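Local coordinates for inosine-uridine preferring nucleoside hydrolase family protein (Bacillus anthracis, PDB 2C40), which belongs to the inosine-uridine preferring nucleoside hydrolase family and holds a calcium ion and alpha-D-ribofuranose in one pocket, at residues N66-R78 with A170-A182. Numbering follows the deposited sequence. Where two conformers were deposited one is given.
Sequences NSRGKNPFPKDWR and AEWNSFWDPEAVA. With RIB (alpha-D-ribofuranose), chain D.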
# COMPACT_ATOMS: atom_id res chain seq x y z
N ASN A 66 1.85 4.87 -25.85
CA ASN A 66 2.90 5.90 -25.84
C ASN A 66 2.24 7.27 -25.84
O ASN A 66 2.86 8.30 -26.11
CB ASN A 66 4.00 5.72 -26.93
CG ASN A 66 3.47 5.73 -28.37
OD1 ASN A 66 4.24 5.49 -29.31
ND2 ASN A 66 2.20 6.02 -28.56
N SER A 67 0.96 7.26 -25.45
CA SER A 67 0.20 8.49 -25.31
C SER A 67 0.74 9.25 -24.14
O SER A 67 1.23 8.67 -23.15
CB SER A 67 -1.28 8.21 -25.14
OG SER A 67 -1.88 7.75 -26.36
N ARG A 68 0.71 10.57 -24.26
CA ARG A 68 1.09 11.45 -23.19
C ARG A 68 -0.09 12.30 -22.77
O ARG A 68 -0.93 12.63 -23.59
CB ARG A 68 2.22 12.33 -23.65
CG ARG A 68 3.46 11.59 -23.97
CD ARG A 68 4.41 12.50 -24.67
NE ARG A 68 5.65 11.82 -25.01
CZ ARG A 68 6.79 12.42 -25.32
NH1 ARG A 68 6.87 13.75 -25.33
NH2 ARG A 68 7.85 11.69 -25.68
N GLY A 69 -0.15 12.66 -21.50
CA GLY A 69 -1.26 13.47 -20.99
C GLY A 69 -0.99 14.95 -20.97
O GLY A 69 0.16 15.40 -20.94
N LYS A 70 -2.07 15.73 -21.01
CA LYS A 70 -2.01 17.19 -20.85
C LYS A 70 -1.85 17.58 -19.40
O LYS A 70 -1.11 18.53 -19.07
CB LYS A 70 -3.30 17.79 -21.40
CG LYS A 70 -3.26 19.33 -21.50
CD LYS A 70 -4.22 19.76 -22.58
CE LYS A 70 -4.73 21.19 -22.46
NZ LYS A 70 -6.23 21.22 -22.94
N ASN A 71 -2.58 16.87 -18.53
CA ASN A 71 -2.64 17.20 -17.12
C ASN A 71 -2.39 15.93 -16.30
O ASN A 71 -3.32 15.17 -16.07
CB ASN A 71 -3.99 17.84 -16.80
CG ASN A 71 -4.21 19.11 -17.56
OD1 ASN A 71 -3.40 20.01 -17.44
ND2 ASN A 71 -5.32 19.21 -18.35
N PRO A 72 -1.11 15.66 -15.95
CA PRO A 72 -0.76 14.40 -15.26
C PRO A 72 -1.46 14.16 -13.89
O PRO A 72 -1.82 15.10 -13.23
CB PRO A 72 0.75 14.51 -15.10
CG PRO A 72 1.19 15.58 -16.15
CD PRO A 72 0.07 16.51 -16.21
N PHE A 73 -1.71 12.91 -13.53
CA PHE A 73 -2.29 12.55 -12.21
C PHE A 73 -1.30 12.82 -11.09
O PHE A 73 -0.10 12.94 -11.34
CB PHE A 73 -2.69 11.08 -12.18
CG PHE A 73 -4.04 10.76 -12.80
CD1 PHE A 73 -4.18 10.57 -14.19
CD2 PHE A 73 -5.13 10.53 -12.01
CE1 PHE A 73 -5.37 10.28 -14.75
CE2 PHE A 73 -6.36 10.18 -12.57
CZ PHE A 73 -6.49 10.09 -13.94
N PRO A 74 -1.80 12.99 -9.83
CA PRO A 74 -0.90 13.14 -8.70
C PRO A 74 0.05 11.95 -8.56
O PRO A 74 -0.38 10.83 -8.79
CB PRO A 74 -1.88 13.21 -7.49
CG PRO A 74 -3.18 13.71 -8.10
CD PRO A 74 -3.22 13.13 -9.45
N LYS A 75 1.32 12.18 -8.20
CA LYS A 75 2.27 11.08 -8.11
C LYS A 75 1.80 9.99 -7.17
O LYS A 75 1.97 8.80 -7.45
CB LYS A 75 3.64 11.56 -7.68
CG LYS A 75 4.71 10.43 -7.78
CD LYS A 75 5.91 10.67 -6.91
CE LYS A 75 7.14 10.81 -7.76
NZ LYS A 75 8.40 10.61 -7.04
N ASP A 76 1.23 10.35 -6.03
CA ASP A 76 0.99 9.33 -4.96
C ASP A 76 -0.09 8.34 -5.37
O ASP A 76 -0.00 7.17 -5.04
CB ASP A 76 0.77 9.95 -3.56
N TRP A 77 -1.06 8.78 -6.17
CA TRP A 77 -2.05 7.87 -6.77
C TRP A 77 -1.40 6.91 -7.78
O TRP A 77 -1.67 5.71 -7.83
CB TRP A 77 -3.09 8.69 -7.52
CG TRP A 77 -3.93 9.58 -6.67
CD1 TRP A 77 -3.72 9.94 -5.34
CD2 TRP A 77 -5.12 10.29 -7.09
NE1 TRP A 77 -4.71 10.80 -4.94
CE2 TRP A 77 -5.59 11.02 -5.98
CE3 TRP A 77 -5.83 10.35 -8.29
CZ2 TRP A 77 -6.73 11.82 -6.05
CZ3 TRP A 77 -6.97 11.13 -8.36
CH2 TRP A 77 -7.40 11.86 -7.25
N ARG A 78 -0.48 7.46 -8.55
CA ARG A 78 0.21 6.70 -9.59
C ARG A 78 1.09 5.51 -9.13
O ARG A 78 1.38 4.60 -9.92
CB ARG A 78 1.07 7.67 -10.43
CG ARG A 78 0.24 8.78 -11.07
CD ARG A 78 1.13 9.60 -11.95
NE ARG A 78 1.65 8.76 -13.01
CZ ARG A 78 2.69 9.06 -13.80
NH1 ARG A 78 3.34 10.20 -13.66
NH2 ARG A 78 3.09 8.21 -14.73
N ALA A 170 -14.18 19.53 -13.21
CA ALA A 170 -13.94 18.36 -14.06
C ALA A 170 -13.66 17.10 -13.24
O ALA A 170 -13.28 17.16 -12.04
CB ALA A 170 -12.77 18.59 -15.00
N GLU A 171 -13.80 15.98 -13.92
CA GLU A 171 -13.44 14.68 -13.41
C GLU A 171 -12.07 14.32 -14.03
O GLU A 171 -11.73 14.81 -15.11
CB GLU A 171 -14.56 13.72 -13.77
CG GLU A 171 -14.28 12.29 -13.57
CD GLU A 171 -13.43 11.69 -14.66
OE1 GLU A 171 -12.70 10.78 -14.25
OE2 GLU A 171 -13.45 12.13 -15.87
N TRP A 172 -11.27 13.51 -13.31
CA TRP A 172 -9.88 13.24 -13.68
C TRP A 172 -9.59 12.59 -15.03
O TRP A 172 -8.63 12.97 -15.71
CB TRP A 172 -9.16 12.42 -12.54
CG TRP A 172 -8.30 13.30 -11.67
CD1 TRP A 172 -8.55 13.69 -10.39
CD2 TRP A 172 -7.11 13.97 -12.08
NE1 TRP A 172 -7.55 14.52 -9.95
CE2 TRP A 172 -6.66 14.72 -10.97
CE3 TRP A 172 -6.35 13.97 -13.26
CZ2 TRP A 172 -5.51 15.50 -11.03
CZ3 TRP A 172 -5.21 14.72 -13.31
CH2 TRP A 172 -4.80 15.48 -12.21
N ASN A 173 -10.32 11.54 -15.40
CA ASN A 173 -10.08 10.91 -16.71
C ASN A 173 -10.29 11.90 -17.87
O ASN A 173 -9.55 11.84 -18.87
CB ASN A 173 -10.90 9.62 -16.89
CG ASN A 173 -10.39 8.46 -16.02
OD1 ASN A 173 -9.24 8.48 -15.55
ND2 ASN A 173 -11.21 7.43 -15.84
N SER A 174 -11.28 12.79 -17.76
CA SER A 174 -11.48 13.86 -18.73
C SER A 174 -10.39 14.91 -18.63
O SER A 174 -9.80 15.29 -19.63
CB SER A 174 -12.83 14.56 -18.54
OG SER A 174 -13.86 13.63 -18.33
N PHE A 175 -10.14 15.39 -17.43
CA PHE A 175 -9.10 16.41 -17.20
C PHE A 175 -7.70 16.01 -17.74
O PHE A 175 -7.02 16.84 -18.27
CB PHE A 175 -9.04 16.72 -15.71
CG PHE A 175 -8.09 17.85 -15.34
CD1 PHE A 175 -8.35 19.14 -15.77
CD2 PHE A 175 -6.99 17.61 -14.52
CE1 PHE A 175 -7.52 20.18 -15.44
CE2 PHE A 175 -6.12 18.65 -14.16
CZ PHE A 175 -6.38 19.94 -14.59
N TRP A 176 -7.33 14.74 -17.64
CA TRP A 176 -6.00 14.29 -18.08
C TRP A 176 -5.73 14.64 -19.51
O TRP A 176 -4.59 14.97 -19.85
CB TRP A 176 -5.82 12.79 -17.91
CG TRP A 176 -4.37 12.24 -17.95
CD1 TRP A 176 -3.50 12.19 -16.93
CD2 TRP A 176 -3.72 11.56 -19.06
NE1 TRP A 176 -2.34 11.61 -17.31
CE2 TRP A 176 -2.45 11.18 -18.60
CE3 TRP A 176 -4.10 11.23 -20.37
CZ2 TRP A 176 -1.54 10.47 -19.39
CZ3 TRP A 176 -3.18 10.55 -21.18
CH2 TRP A 176 -1.90 10.18 -20.66
N ASP A 177 -6.77 14.57 -20.35
CA ASP A 177 -6.68 14.95 -21.76
C ASP A 177 -8.08 15.33 -22.30
O ASP A 177 -8.82 14.48 -22.86
CB ASP A 177 -6.10 13.79 -22.55
CG ASP A 177 -5.77 14.18 -23.96
OD1 ASP A 177 -6.14 15.31 -24.30
OD2 ASP A 177 -5.11 13.40 -24.70
N PRO A 178 -8.46 16.60 -22.11
CA PRO A 178 -9.75 17.13 -22.56
C PRO A 178 -9.96 17.11 -24.07
O PRO A 178 -11.11 16.94 -24.54
CB PRO A 178 -9.75 18.56 -22.03
CG PRO A 178 -8.71 18.57 -20.96
CD PRO A 178 -7.68 17.61 -21.37
N GLU A 179 -8.87 17.23 -24.82
CA GLU A 179 -8.91 17.21 -26.28
C GLU A 179 -9.32 15.83 -26.78
O GLU A 179 -10.08 15.71 -27.73
CB GLU A 179 -7.56 17.65 -26.82
CG GLU A 179 -7.34 19.13 -26.47
CD GLU A 179 -5.92 19.64 -26.69
OE1 GLU A 179 -4.92 19.04 -26.19
OE2 GLU A 179 -5.80 20.71 -27.34
N ALA A 180 -8.82 14.79 -26.12
CA ALA A 180 -9.19 13.46 -26.47
C ALA A 180 -10.67 13.22 -26.29
O ALA A 180 -11.27 12.47 -27.06
CB ALA A 180 -8.43 12.48 -25.65
N VAL A 181 -11.25 13.81 -25.24
CA VAL A 181 -12.66 13.62 -24.92
C VAL A 181 -13.47 14.27 -26.03
O VAL A 181 -14.41 13.64 -26.57
CB VAL A 181 -13.07 14.21 -23.55
CG1 VAL A 181 -14.54 13.92 -23.29
CG2 VAL A 181 -12.25 13.61 -22.43
N ALA A 182 -13.07 15.49 -26.40
CA ALA A 182 -13.69 16.21 -27.51
C ALA A 182 -13.70 15.41 -28.82
O ALA A 182 -14.74 15.28 -29.45
CB ALA A 182 -13.02 17.54 -27.69
O5 RIB D . -11.60 10.12 -11.77
C5 RIB D . -11.71 8.74 -11.34
C4 RIB D . -10.54 7.96 -11.94
O4 RIB D . -9.34 8.47 -11.32
C3 RIB D . -10.53 6.42 -11.81
O3 RIB D . -10.75 5.84 -13.14
C2 RIB D . -9.16 6.05 -11.08
O2 RIB D . -8.22 4.97 -11.55
C1 RIB D . -8.42 7.40 -10.99
O HOH W 1 -0.32 10.75 -15.33
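With CG anti to its carbonyl carbon (chi1 -82°), Phe73 meets Trp172 and Trp176 on the same side of its ring; CG of Trp176 is anti to the backbone N. The Phe73 ring stacks face to face on the six-membered ring of Trp172, Trp172 CE3 lying over the centre of the Phe73 ring and the planes 25° apart, while Phe73 CD1 meets Trp176 CD1 obliquely at 3.3 Å. In an offset edge-to-face pair, the edge of the Trp77 six-membered ring points at the face of the Trp172 five-membered ring, Trp77 CZ3 lying 3.6 Å from Trp172 CD1, and Pro74 CD packs near Trp172 CZ2. This aromatic cluster joins the loop after strand 62-64 to helix 172-176 beside the alpha-D-ribofuranose pocket of the nucleoside hydrolase fold. Phe73 CE2 lies 3.7 Å from O4 of alpha-D-ribofuranose, and Glu171, the N-cap of that helix, accepts from O5 through OE1 (2.8 Å). Asn173 ND2 has two hydrogens for three acceptors, O3 and the carbonyls of Met151 and Thr125, which probably help hold the side chain about 5 Å from the calcium ion. Trp176 O accepts from both Lys70 N (2.9 Å) and Asn71 N (3.1 Å). Asn71 lays its amide nearly parallel to the Phe175 ring, and ND2 gives a nearly straight bond to Phe175 O (2.9 Å, 170° at the hydrogen) besides one to Gln276. One water accepts from Phe73 N and Trp176 NE1.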